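Local atomic coordinates of alpha-rhamnosidase (Dictyoglomus thermophilum, PDB entry 6I60), a protein that probably catalyses the hydrolysis of terminal, non-reducing alpha-L-rhamnose residues in alpha-L-rhamnosides. Residues A[73-78]-A[84-89]; A[147-152]-A[331-336]; A[392-397]-A[403-408]; A[719-724]-A[746-751]. All coordinates share one frame; numbering follows the deposited sequence.

Contact 1: residues A[73-78]-A[84-89]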
loop_
_atom_site.group_PDB
_atom_site.type_symbol
_atom_site.label_atom_id
_atom_site.label_comp_id
_atom_site.label_asym_id
_atom_site.label_seq_id
_atom_site.Cartn_x
_atom_site.Cartn_y
_atom_site.Cartn_z
ATOM N N VAL A 73 3.184 30.223 -7.108
ATOM C CA VAL A 73 3.914 29.344 -8.009
ATOM C C VAL A 73 4.514 30.199 -9.109
ATOM O O VAL A 73 3.828 31.053 -9.683
ATOM C CB VAL A 73 3.022 28.230 -8.580
ATOM C CG1 VAL A 73 3.842 27.308 -9.524
ATOM C CG2 VAL A 73 2.335 27.479 -7.420
ATOM N N SER A 74 5.797 29.981 -9.388
ATOM C CA SER A 74 6.550 30.770 -10.346
ATOM C C SER A 74 7.306 29.846 -11.293
ATOM O O SER A 74 7.365 28.626 -11.105
ATOM C CB SER A 74 7.533 31.718 -9.645
ATOM O OG SER A 74 6.854 32.607 -8.776
ATOM N N SER A 75 7.896 30.449 -12.325
ATOM C CA SER A 75 8.598 29.712 -13.368
ATOM C C SER A 75 10.113 29.809 -13.262
ATOM O O SER A 75 10.816 29.211 -14.084
ATOM C CB SER A 75 8.152 30.203 -14.751
ATOM O OG SER A 75 8.242 31.613 -14.847
ATOM N N SER A 76 10.639 30.542 -12.283
ATOM C CA SER A 76 12.081 30.660 -12.129
ATOM C C SER A 76 12.397 30.991 -10.678
ATOM O O SER A 76 11.528 31.430 -9.918
ATOM C CB SER A 76 12.662 31.720 -13.073
ATOM O OG SER A 76 12.900 32.938 -12.392
ATOM N N LEU A 77 13.657 30.765 -10.300
ATOM C CA LEU A 77 14.075 31.021 -8.925
ATOM C C LEU A 77 14.177 32.518 -8.650
ATOM O O LEU A 77 13.702 33.003 -7.616
ATOM C CB LEU A 77 15.408 30.329 -8.645
ATOM C CG LEU A 77 16.014 30.573 -7.261
ATOM C CD1 LEU A 77 15.048 30.138 -6.170
ATOM C CD2 LEU A 77 17.350 29.854 -7.125
ATOM N N GLU A 78 14.802 33.266 -9.563
ATOM C CA GLU A 78 14.848 34.717 -9.419
ATOM C C GLU A 78 13.448 35.312 -9.391
ATOM O O GLU A 78 13.213 36.324 -8.720
ATOM C CB GLU A 78 15.671 35.330 -10.556
ATOM C CG GLU A 78 15.770 36.850 -10.526
ATOM C CD GLU A 78 14.821 37.521 -11.503
ATOM O OE1 GLU A 78 13.925 38.265 -11.050
ATOM O OE2 GLU A 78 14.971 37.306 -12.725
ATOM N N ILE A 84 5.981 37.250 -6.499
ATOM C CA ILE A 84 5.078 37.486 -7.617
ATOM C C ILE A 84 4.522 36.153 -8.101
ATOM O O ILE A 84 5.216 35.131 -8.113
ATOM C CB ILE A 84 5.768 38.244 -8.773
ATOM C CG1 ILE A 84 6.783 37.349 -9.486
ATOM C CG2 ILE A 84 6.434 39.510 -8.264
ATOM C CD1 ILE A 84 6.272 36.804 -10.799
ATOM N N GLY A 85 3.257 36.172 -8.508
ATOM C CA GLY A 85 2.613 34.968 -8.990
ATOM C C GLY A 85 2.785 34.772 -10.480
ATOM O O GLY A 85 1.873 35.066 -11.258
ATOM N N ASP A 86 3.954 34.270 -10.885
ATOM C CA ASP A 86 4.251 34.125 -12.308
ATOM C C ASP A 86 3.244 33.211 -12.991
ATOM O O ASP A 86 2.685 33.557 -14.037
ATOM C CB ASP A 86 5.675 33.606 -12.502
ATOM C CG ASP A 86 6.120 33.667 -13.950
ATOM O OD1 ASP A 86 7.301 33.988 -14.196
ATOM O OD2 ASP A 86 5.290 33.395 -14.843
ATOM N N VAL A 87 2.989 32.037 -12.420
ATOM C CA VAL A 87 1.986 31.141 -12.975
ATOM C C VAL A 87 0.864 30.808 -11.998
ATOM O O VAL A 87 -0.172 30.272 -12.429
ATOM C CB VAL A 87 2.630 29.847 -13.514
ATOM C CG1 VAL A 87 3.910 30.202 -14.304
ATOM C CG2 VAL A 87 2.870 28.844 -12.410
ATOM N N TRP A 88 1.006 31.101 -10.703
ATOM C CA TRP A 88 -0.121 31.022 -9.781
ATOM C C TRP A 88 0.095 31.963 -8.605
ATOM O O TRP A 88 1.212 32.093 -8.096
ATOM C CB TRP A 88 -0.351 29.601 -9.257
ATOM C CG TRP A 88 -1.772 29.381 -8.766
ATOM C CD1 TRP A 88 -2.861 30.162 -9.038
ATOM C CD2 TRP A 88 -2.249 28.314 -7.931
ATOM N NE1 TRP A 88 -3.981 29.650 -8.428
ATOM C CE2 TRP A 88 -3.633 28.516 -7.743
ATOM C CE3 TRP A 88 -1.641 27.210 -7.325
ATOM C CZ2 TRP A 88 -4.417 27.653 -6.975
ATOM C CZ3 TRP A 88 -2.422 26.356 -6.563
ATOM C CH2 TRP A 88 -3.794 26.584 -6.394
ATOM N N ASP A 89 -0.994 32.598 -8.169
ATOM C CA ASP A 89 -0.991 33.421 -6.960
ATOM C C ASP A 89 -2.417 33.429 -6.416
ATOM O O ASP A 89 -3.272 34.161 -6.923
ATOM C CB ASP A 89 -0.494 34.833 -7.242
ATOM C CG ASP A 89 -0.218 35.619 -5.971
ATOM O OD1 ASP A 89 -0.906 35.375 -4.953
ATOM O OD2 ASP A 89 0.685 36.484 -5.991
#
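V73 and W88 form an antiparallel hydrogen-bonded pair (CA-CA 4.7 Å), and since V87 faces V73 as well, the pairing is a classic beta bulge. The evidence lies at the carbonyl of V73: its O accepts from V87 N at 3.0 Å and from W88 N at the same length, both donors reaching it from one face of its plane. In the return direction V73 N donates to W88 O at 2.9 Å, almost straight at 169°. These bonds join strand 88-89, outermost in its sheet, to strand 68-74 in the N-terminal immunoglobulin domain.

Among the side chains, V73 CB rests on W88 CB at 3.7 Å. V73 CG1 is turned anti to its own backbone nitrogen (chi1 -179°), which brings it against V87 CG2. The other methyl, CG2, meets the indole of W88 at its edge, 4.0 Å from CE3, while the ring itself packs edge-to-face with Y102. Before the bulge, D86 lies over the backbone of S74, with D86 CB 3.7 Å from S74 CA, and its carboxylate extends to S75, whose OG donates to D86 OD1 at 2.6 Å. With an alanine here in place of D86, the hydroxyl of S75 would probably lose this acceptor and be free to turn. S75 OG approaches D86 OD1 from above the carboxylate, 72° out of its plane.

Contact 2: residues A[147-152]-A[331-336]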
loop_
_atom_site.group_PDB
_atom_site.type_symbol
_atom_site.label_atom_id
_atom_site.label_comp_id
_atom_site.label_asym_id
_atom_site.label_seq_id
_atom_site.Cartn_x
_atom_site.Cartn_y
_atom_site.Cartn_z
ATOM N N ALA A 147 9.456 9.565 -29.665
ATOM C CA ALA A 147 10.047 8.241 -29.540
ATOM C C ALA A 147 9.016 7.163 -29.850
ATOM O O ALA A 147 7.825 7.306 -29.559
ATOM C CB ALA A 147 10.609 8.038 -28.133
ATOM N N LYS A 148 9.485 6.073 -30.446
ATOM C CA LYS A 148 8.632 4.960 -30.824
ATOM C C LYS A 148 9.042 3.710 -30.057
ATOM O O LYS A 148 10.150 3.616 -29.523
ATOM C CB LYS A 148 8.694 4.700 -32.338
ATOM C CG LYS A 148 8.851 5.962 -33.181
ATOM C CD LYS A 148 7.687 6.138 -34.150
ATOM C CE LYS A 148 7.816 7.431 -34.949
ATOM N NZ LYS A 148 7.314 8.615 -34.191
ATOM N N TRP A 149 8.125 2.748 -30.004
ATOM C CA TRP A 149 8.380 1.487 -29.321
ATOM C C TRP A 149 9.292 0.608 -30.169
ATOM O O TRP A 149 9.039 0.404 -31.361
ATOM C CB TRP A 149 7.063 0.769 -29.027
ATOM C CG TRP A 149 6.213 1.445 -27.987
ATOM C CD1 TRP A 149 5.322 2.458 -28.189
ATOM C CD2 TRP A 149 6.172 1.148 -26.586
ATOM N NE1 TRP A 149 4.730 2.814 -27.000
ATOM C CE2 TRP A 149 5.236 2.025 -26.000
ATOM C CE3 TRP A 149 6.838 0.229 -25.769
ATOM C CZ2 TRP A 149 4.947 2.007 -24.636
ATOM C CZ3 TRP A 149 6.552 0.215 -24.414
ATOM C CH2 TRP A 149 5.614 1.098 -23.862
ATOM N N ILE A 150 10.353 0.087 -29.554
ATOM C CA ILE A 150 11.346 -0.720 -30.249
ATOM C C ILE A 150 11.375 -2.115 -29.635
ATOM O O ILE A 150 11.003 -2.320 -28.477
ATOM C CB ILE A 150 12.746 -0.078 -30.206
ATOM C CG1 ILE A 150 13.112 0.289 -28.769
ATOM C CG2 ILE A 150 12.790 1.155 -31.089
ATOM C CD1 ILE A 150 14.576 0.571 -28.572
ATOM N N THR A 151 11.818 -3.084 -30.437
ATOM C CA THR A 151 11.851 -4.480 -30.015
ATOM C C THR A 151 12.837 -5.253 -30.876
ATOM O O THR A 151 13.222 -4.815 -31.963
ATOM C CB THR A 151 10.472 -5.143 -30.118
ATOM O OG1 THR A 151 9.454 -4.197 -29.788
ATOM C CG2 THR A 151 10.364 -6.313 -29.171
ATOM N N LYS A 152 13.238 -6.416 -30.370
ATOM C CA LYS A 152 13.866 -7.420 -31.208
ATOM C C LYS A 152 12.824 -8.056 -32.125
ATOM O O LYS A 152 11.614 -7.954 -31.903
ATOM C CB LYS A 152 14.533 -8.498 -30.356
ATOM C CG LYS A 152 15.876 -8.095 -29.791
ATOM C CD LYS A 152 16.484 -9.197 -28.940
ATOM C CE LYS A 152 16.614 -10.494 -29.719
ATOM N NZ LYS A 152 17.949 -10.612 -30.366
ATOM N N GLU A 331 4.376 -2.887 -31.959
ATOM C CA GLU A 331 2.999 -2.468 -31.788
ATOM C C GLU A 331 2.857 -1.916 -30.375
ATOM O O GLU A 331 3.206 -2.613 -29.414
ATOM C CB GLU A 331 2.046 -3.635 -32.019
ATOM C CG GLU A 331 1.634 -3.810 -33.467
ATOM C CD GLU A 331 0.196 -4.264 -33.608
ATOM O OE1 GLU A 331 -0.703 -3.543 -33.125
ATOM O OE2 GLU A 331 -0.034 -5.339 -34.202
ATOM N N PRO A 332 2.392 -0.681 -30.200
ATOM C CA PRO A 332 2.265 -0.116 -28.848
ATOM C C PRO A 332 1.363 -0.974 -27.980
ATOM O O PRO A 332 0.503 -1.703 -28.495
ATOM C CB PRO A 332 1.651 1.273 -29.097
ATOM C CG PRO A 332 1.100 1.220 -30.493
ATOM C CD PRO A 332 1.975 0.270 -31.242
ATOM N N PRO A 333 1.535 -0.925 -26.655
ATOM C CA PRO A 333 0.692 -1.748 -25.772
ATOM C C PRO A 333 -0.770 -1.335 -25.768
ATOM O O PRO A 333 -1.604 -2.091 -25.254
ATOM C CB PRO A 333 1.324 -1.550 -24.384
ATOM C CG PRO A 333 2.633 -0.844 -24.624
ATOM C CD PRO A 333 2.485 -0.094 -25.900
ATOM N N GLY A 334 -1.102 -0.170 -26.324
ATOM C CA GLY A 334 -2.465 0.304 -26.395
ATOM C C GLY A 334 -2.857 1.262 -25.294
ATOM O O GLY A 334 -3.893 1.929 -25.416
ATOM N N GLY A 335 -2.065 1.356 -24.233
ATOM C CA GLY A 335 -2.415 2.189 -23.104
ATOM C C GLY A 335 -1.796 3.573 -23.174
ATOM O O GLY A 335 -0.726 3.770 -23.743
ATOM N N LYS A 336 -2.499 4.537 -22.587
ATOM C CA LYS A 336 -1.971 5.890 -22.489
ATOM C C LYS A 336 -0.798 5.920 -21.520
ATOM O O LYS A 336 -0.851 5.333 -20.435
ATOM C CB LYS A 336 -3.062 6.860 -22.032
ATOM C CG LYS A 336 -4.355 6.765 -22.829
ATOM C CD LYS A 336 -4.298 7.614 -24.088
ATOM C CE LYS A 336 -4.898 6.879 -25.275
ATOM N NZ LYS A 336 -4.042 5.743 -25.717
#
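P332 is the first residue of 331-336 to touch W149, and it does so over a face of the indole. Its CA stands 4.2 Å from the centroid of the five-membered ring of W149, 17° off the ring normal, a CH-pi contact. P332 CB lies toward the rim of the same ring, 4.0 Å from W149 CD1.

P333 continues on that same face, shifted to the six-membered ring: its CD is 3.7 Å from that ring's centroid and 23° off the normal, a second CH-pi contact. P333 CD comes within 3.5 Å of W149 CE2, and P333 CG reaches W149 CH2 at 3.6 Å. Both carbons over the rings are bonded to a proline nitrogen, so their C-H groups are probably somewhat polarised. With CG anti to the carbonyl carbon of W149 (chi1 -69°), the indole projects toward the two prolines. This Pro-Pro pair on one tryptophan face is plain packing between 147-152 and a loop of the alpha-L-rhamnosidase N-terminal domain.

At G334 a positive phi turns the chain; a side chain there would collide with the carbonyl oxygen of P333. K336 then bonds through its backbone to V227. W149 also touches I266 of strand 264-273 and, together with P333, L199 of strand 189-199, while strand 150-151 pairs antiparallel with strand 325-329, from which the two prolines follow.

Contact 3: residues A[392-397]-A[403-408]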
loop_
_atom_site.group_PDB
_atom_site.type_symbol
_atom_site.label_atom_id
_atom_site.label_comp_id
_atom_site.label_asym_id
_atom_site.label_seq_id
_atom_site.Cartn_x
_atom_site.Cartn_y
_atom_site.Cartn_z
ATOM N N ARG A 392 16.910 -21.996 -4.285
ATOM C CA ARG A 392 15.491 -22.221 -4.062
ATOM C C ARG A 392 15.026 -21.471 -2.819
ATOM O O ARG A 392 15.799 -21.244 -1.884
ATOM C CB ARG A 392 15.188 -23.714 -3.909
ATOM C CG ARG A 392 15.670 -24.566 -5.071
ATOM C CD ARG A 392 15.194 -26.003 -4.932
ATOM N NE ARG A 392 13.829 -26.171 -5.418
ATOM C CZ ARG A 392 13.142 -27.306 -5.338
ATOM N NH1 ARG A 392 13.694 -28.380 -4.787
ATOM N NH2 ARG A 392 11.901 -27.366 -5.809
ATOM N N HIS A 393 13.751 -21.089 -2.818
ATOM C CA HIS A 393 13.162 -20.316 -1.732
ATOM C C HIS A 393 11.874 -20.983 -1.270
ATOM O O HIS A 393 11.129 -21.542 -2.081
ATOM C CB HIS A 393 12.874 -18.871 -2.166
ATOM C CG HIS A 393 13.982 -18.240 -2.952
ATOM N ND1 HIS A 393 14.297 -18.624 -4.239
ATOM C CD2 HIS A 393 14.843 -17.243 -2.636
ATOM C CE1 HIS A 393 15.307 -17.896 -4.679
ATOM N NE2 HIS A 393 15.656 -17.050 -3.726
ATOM N N ALA A 394 11.609 -20.915 0.032
ATOM C CA ALA A 394 10.417 -21.537 0.588
ATOM C C ALA A 394 10.002 -20.813 1.861
ATOM O O ALA A 394 10.797 -20.113 2.495
ATOM C CB ALA A 394 10.637 -23.027 0.870
ATOM N N GLU A 395 8.733 -21.000 2.226
ATOM C CA GLU A 395 8.154 -20.403 3.422
ATOM C C GLU A 395 8.304 -21.292 4.652
ATOM O O GLU A 395 8.497 -20.783 5.762
ATOM C CB GLU A 395 6.669 -20.102 3.194
ATOM C CG GLU A 395 6.387 -18.782 2.499
ATOM C CD GLU A 395 4.920 -18.390 2.576
ATOM O OE1 GLU A 395 4.058 -19.292 2.519
ATOM O OE2 GLU A 395 4.627 -17.180 2.699
ATOM N N LEU A 396 8.218 -22.607 4.479
ATOM C CA LEU A 396 8.194 -23.556 5.584
ATOM C C LEU A 396 9.319 -24.576 5.433
ATOM O O LEU A 396 10.051 -24.594 4.442
ATOM C CB LEU A 396 6.833 -24.254 5.662
ATOM C CG LEU A 396 5.637 -23.303 5.643
ATOM C CD1 LEU A 396 4.332 -24.066 5.481
ATOM C CD2 LEU A 396 5.622 -22.451 6.905
ATOM N N THR A 397 9.444 -25.437 6.439
ATOM C CA THR A 397 10.467 -26.469 6.468
ATOM C C THR A 397 9.841 -27.803 6.848
ATOM O O THR A 397 8.714 -27.869 7.344
ATOM C CB THR A 397 11.592 -26.121 7.456
ATOM O OG1 THR A 397 12.623 -27.111 7.375
ATOM C CG2 THR A 397 11.052 -26.080 8.881
ATOM N N LEU A 403 13.530 -28.097 2.776
ATOM C CA LEU A 403 12.571 -27.031 2.523
ATOM C C LEU A 403 11.228 -27.583 2.069
ATOM O O LEU A 403 11.157 -28.578 1.342
ATOM C CB LEU A 403 13.111 -26.068 1.467
ATOM C CG LEU A 403 13.749 -24.788 1.998
ATOM C CD1 LEU A 403 14.944 -25.148 2.831
ATOM C CD2 LEU A 403 14.160 -23.871 0.861
ATOM N N ASN A 404 10.161 -26.919 2.500
ATOM C CA ASN A 404 8.802 -27.242 2.085
ATOM C C ASN A 404 8.350 -26.176 1.095
ATOM O O ASN A 404 8.047 -25.045 1.486
ATOM C CB ASN A 404 7.870 -27.310 3.293
ATOM C CG ASN A 404 6.501 -27.852 2.944
ATOM O OD1 ASN A 404 5.574 -27.775 3.748
ATOM N ND2 ASN A 404 6.366 -28.405 1.744
ATOM N N TYR A 405 8.314 -26.536 -0.186
ATOM C CA TYR A 405 7.899 -25.620 -1.239
ATOM C C TYR A 405 6.408 -25.708 -1.541
ATOM O O TYR A 405 5.973 -25.243 -2.602
ATOM C CB TYR A 405 8.707 -25.884 -2.511
ATOM C CG TYR A 405 10.203 -25.928 -2.295
ATOM C CD1 TYR A 405 10.944 -24.756 -2.205
ATOM C CD2 TYR A 405 10.873 -27.139 -2.188
ATOM C CE1 TYR A 405 12.313 -24.790 -2.010
ATOM C CE2 TYR A 405 12.243 -27.183 -1.992
ATOM C CZ TYR A 405 12.957 -26.005 -1.906
ATOM O OH TYR A 405 14.317 -26.043 -1.711
ATOM N N SER A 406 5.618 -26.287 -0.634
ATOM C CA SER A 406 4.203 -26.513 -0.919
ATOM C C SER A 406 3.440 -25.200 -1.048
ATOM O O SER A 406 2.603 -25.050 -1.946
ATOM C CB SER A 406 3.581 -27.387 0.171
ATOM O OG SER A 406 4.289 -28.605 0.323
ATOM N N THR A 407 3.712 -24.237 -0.165
ATOM C CA THR A 407 3.010 -22.960 -0.228
ATOM C C THR A 407 3.315 -22.197 -1.512
ATOM O O THR A 407 2.516 -21.345 -1.915
ATOM C CB THR A 407 3.360 -22.097 0.988
ATOM O OG1 THR A 407 4.784 -21.988 1.111
ATOM C CG2 THR A 407 2.794 -22.713 2.257
ATOM N N ASN A 408 4.449 -22.482 -2.162
ATOM C CA ASN A 408 4.757 -21.852 -3.441
ATOM C C ASN A 408 3.938 -22.441 -4.581
ATOM O O ASN A 408 3.779 -21.782 -5.616
ATOM C CB ASN A 408 6.250 -21.983 -3.756
ATOM C CG ASN A 408 7.130 -21.258 -2.750
ATOM O OD1 ASN A 408 6.646 -20.713 -1.758
ATOM N ND2 ASN A 408 8.432 -21.249 -3.007
#
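The ring of Y405 carries the guanidinium of R392 on one face and the backbone carbon of L403 over the opposite face, with H393 O in plane at its edge. R392 lies flat on the ring: the planes differ by 20° and the centres are 3.8 Å apart, so the contact is both a stack and a cation-pi pair. The overlap is displaced toward the rim, R392 CZ being 3.5 Å from Y405 CE2. A bend in the arginine chain at chi3 (83°) folds the guanidinium over the ring after CB and CD have passed the phenol oxygen, which has a weak hydrogen bond to E440. At the edge, H393 O is 3.2 Å from Y405 CD1 and also takes a weak hydrogen bond from N408 ND2.

A394 CB fills the angle between L403 CD2, at 3.6 Å, and Y405 CD1, at 3.5 Å. Further along, T407 OG1 donates to E395 OE1 at 3.1 Å, meeting the carboxylate on its anti side, 21° out of plane. That carboxylate has other partners, N371 ND2 at OE2 and H818 N at OE1, the latter within the sequence range of the six-hairpin glycosidase domain. T407 CG2 packs on L396 CD1.

N404 N donates to L396 O at 3.0 Å, and the next pair, T397 with L403, is non-hydrogen-bonded. This register defines a short antiparallel beta hairpin, 396-397 with 403-404, which continues from strand 388-394 in the concanavalin-like domain.

Contact 4: residues A[719-724]-A[746-751]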
loop_
_atom_site.group_PDB
_atom_site.type_symbol
_atom_site.label_atom_id
_atom_site.label_comp_id
_atom_site.label_asym_id
_atom_site.label_seq_id
_atom_site.Cartn_x
_atom_site.Cartn_y
_atom_site.Cartn_z
ATOM N N THR A 719 -27.426 -19.460 14.300
ATOM C CA THR A 719 -26.873 -18.119 14.164
ATOM C C THR A 719 -25.381 -18.177 14.448
ATOM O O THR A 719 -24.956 -18.811 15.418
ATOM C CB THR A 719 -27.551 -17.131 15.123
ATOM O OG1 THR A 719 -28.930 -16.984 14.766
ATOM C CG2 THR A 719 -26.870 -15.770 15.068
ATOM N N SER A 720 -24.594 -17.519 13.607
ATOM C CA SER A 720 -23.149 -17.471 13.756
ATOM C C SER A 720 -22.724 -16.095 14.256
ATOM O O SER A 720 -23.540 -15.183 14.419
ATOM C CB SER A 720 -22.466 -17.805 12.429
ATOM O OG SER A 720 -22.653 -16.758 11.492
ATOM N N GLN A 721 -21.421 -15.955 14.510
ATOM C CA GLN A 721 -20.875 -14.643 14.834
ATOM C C GLN A 721 -20.933 -13.714 13.627
ATOM O O GLN A 721 -21.275 -12.534 13.760
ATOM C CB GLN A 721 -19.437 -14.778 15.333
ATOM C CG GLN A 721 -19.315 -15.281 16.759
ATOM C CD GLN A 721 -17.898 -15.687 17.108
ATOM O OE1 GLN A 721 -16.943 -15.296 16.435
ATOM N NE2 GLN A 721 -17.751 -16.479 18.166
ATOM N N THR A 722 -20.603 -14.236 12.442
ATOM C CA THR A 722 -20.654 -13.427 11.228
ATOM C C THR A 722 -22.058 -12.883 10.989
ATOM O O THR A 722 -22.222 -11.737 10.553
ATOM C CB THR A 722 -20.183 -14.258 10.031
ATOM O OG1 THR A 722 -18.837 -14.702 10.256
ATOM C CG2 THR A 722 -20.234 -13.446 8.744
ATOM N N LEU A 723 -23.081 -13.681 11.297
ATOM C CA LEU A 723 -24.460 -13.275 11.051
ATOM C C LEU A 723 -24.926 -12.151 11.966
ATOM O O LEU A 723 -25.971 -11.554 11.692
ATOM C CB LEU A 723 -25.394 -14.478 11.201
ATOM C CG LEU A 723 -25.382 -15.508 10.067
ATOM C CD1 LEU A 723 -26.021 -16.815 10.513
ATOM C CD2 LEU A 723 -26.081 -14.962 8.832
ATOM N N ASN A 724 -24.189 -11.840 13.028
ATOM C CA ASN A 724 -24.644 -10.861 14.006
ATOM C C ASN A 724 -23.776 -9.613 14.098
ATOM O O ASN A 724 -24.311 -8.538 14.375
ATOM C CB ASN A 724 -24.737 -11.505 15.399
ATOM C CG ASN A 724 -26.094 -12.128 15.663
ATOM O OD1 ASN A 724 -27.055 -11.885 14.936
ATOM N ND2 ASN A 724 -26.179 -12.938 16.710
ATOM N N LEU A 746 -22.545 -12.314 22.086
ATOM C CA LEU A 746 -21.678 -12.513 23.243
ATOM C C LEU A 746 -21.703 -13.961 23.716
ATOM O O LEU A 746 -20.657 -14.526 24.055
ATOM C CB LEU A 746 -22.091 -11.573 24.375
ATOM C CG LEU A 746 -21.806 -10.083 24.170
ATOM C CD1 LEU A 746 -22.556 -9.240 25.194
ATOM C CD2 LEU A 746 -20.309 -9.809 24.230
ATOM N N GLU A 747 -22.886 -14.578 23.745
ATOM C CA GLU A 747 -22.977 -15.966 24.188
ATOM C C GLU A 747 -22.311 -16.915 23.200
ATOM O O GLU A 747 -21.725 -17.923 23.611
ATOM C CB GLU A 747 -24.439 -16.353 24.407
ATOM C CG GLU A 747 -25.127 -15.542 25.495
ATOM C CD GLU A 747 -26.545 -16.001 25.761
ATOM O OE1 GLU A 747 -26.938 -16.060 26.947
ATOM O OE2 GLU A 747 -27.266 -16.305 24.787
ATOM N N ASP A 748 -22.385 -16.615 21.902
ATOM C CA ASP A 748 -21.675 -17.432 20.926
ATOM C C ASP A 748 -20.167 -17.273 21.062
ATOM O O ASP A 748 -19.414 -18.205 20.754
ATOM C CB ASP A 748 -22.126 -17.072 19.513
ATOM C CG ASP A 748 -21.847 -18.178 18.515
ATOM O OD1 ASP A 748 -22.787 -18.928 18.176
ATOM O OD2 ASP A 748 -20.686 -18.295 18.071
ATOM N N ILE A 749 -19.713 -16.109 21.523
ATOM C CA ILE A 749 -18.284 -15.882 21.708
ATOM C C ILE A 749 -17.806 -16.502 23.015
ATOM O O ILE A 749 -16.798 -17.218 23.049
ATOM C CB ILE A 749 -17.977 -14.374 21.658
ATOM C CG1 ILE A 749 -18.088 -13.846 20.227
ATOM C CG2 ILE A 749 -16.597 -14.091 22.230
ATOM C CD1 ILE A 749 -18.017 -12.334 20.134
ATOM N N ILE A 750 -18.527 -16.246 24.106
ATOM C CA ILE A 750 -18.051 -16.653 25.425
ATOM C C ILE A 750 -18.402 -18.108 25.706
ATOM O O ILE A 750 -17.540 -18.905 26.091
ATOM C CB ILE A 750 -18.616 -15.716 26.506
ATOM C CG1 ILE A 750 -18.175 -14.274 26.242
ATOM C CG2 ILE A 750 -18.175 -16.172 27.887
ATOM C CD1 ILE A 750 -18.624 -13.294 27.300
ATOM N N ILE A 751 -19.668 -18.479 25.525
ATOM C CA ILE A 751 -20.105 -19.827 25.884
ATOM C C ILE A 751 -19.741 -20.823 24.791
ATOM O O ILE A 751 -19.034 -21.807 25.035
ATOM C CB ILE A 751 -21.617 -19.843 26.179
ATOM C CG1 ILE A 751 -21.973 -18.782 27.220
ATOM C CG2 ILE A 751 -22.051 -21.219 26.655
ATOM C CD1 ILE A 751 -23.461 -18.572 27.389
HETATM O O HOH W 1 -20.403 -18.281 15.344
#
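Two helix ends of the six-hairpin glycosidase domain meet here, where Q721, at the N-terminal end of helix 722-729, reaches D748 and I749 in the last turns of helix 738-750. Q721 NE2 gives D748 OD2 a weak hydrogen bond, 3.5 Å long and bent to 133°, and the amide and carboxylate planes stand nearly perpendicular (88°). The same nitrogen lies 3.4 Å from I749 CG1, the side chains of Q721 and I749 crossing at about a right angle. The glutamine chain is extended beyond CG, with chi2 at 167°, and this carries its amide over to helix 738-750.

The firmer bond of that amide is at OE1, which accepts from D758 N; NE2 has another weak bond, to H756 O. Domains of this family are built as an (alpha/alpha)6 barrel, and the contact joins helix ends of that helical framework. I749 packs onward against I767 and L771 of helix 761-773, and Q721 also touches I767. With a leucine in its place at Q721, D758 N would probably be left without its acceptor, and D748 would lose its direct side-chain link to this segment.

S720 comes before the turn into the helix; its OG accepts from L723 N at 3.1 Å, a capping bond, and is hydrogen-bonded to D623 as well. A water completes the crossing: it accepts from Q721 N at 2.7 Å and donates to D748 OD2, also at 2.7 Å.

Overall arrangement
The four contacts follow one another along the chain without overlapping, and none touches another. Contact 1 lies in the immunoglobulin domain and contact 4 in the six-hairpin glycosidase domain, on opposite sides of the chain's centre, with centres 62 Å apart. Contacts 2 and 3 belong to the beta-rich part between them in sequence; their centres are 38 Å apart. Contact 3 is the one nearest to contact 4, about 24 Å between nearest atoms, and lies across the chain's centre from contact 1, 57 Å between centres. The side chain of T397 in contact 3 is about 5 Å from a bound triethylene glycol, probably from crystallisation. A 2-(2-ethoxyethoxy)ethanol pocket lined by Y656, E659 and L660 uses no residue of these contacts.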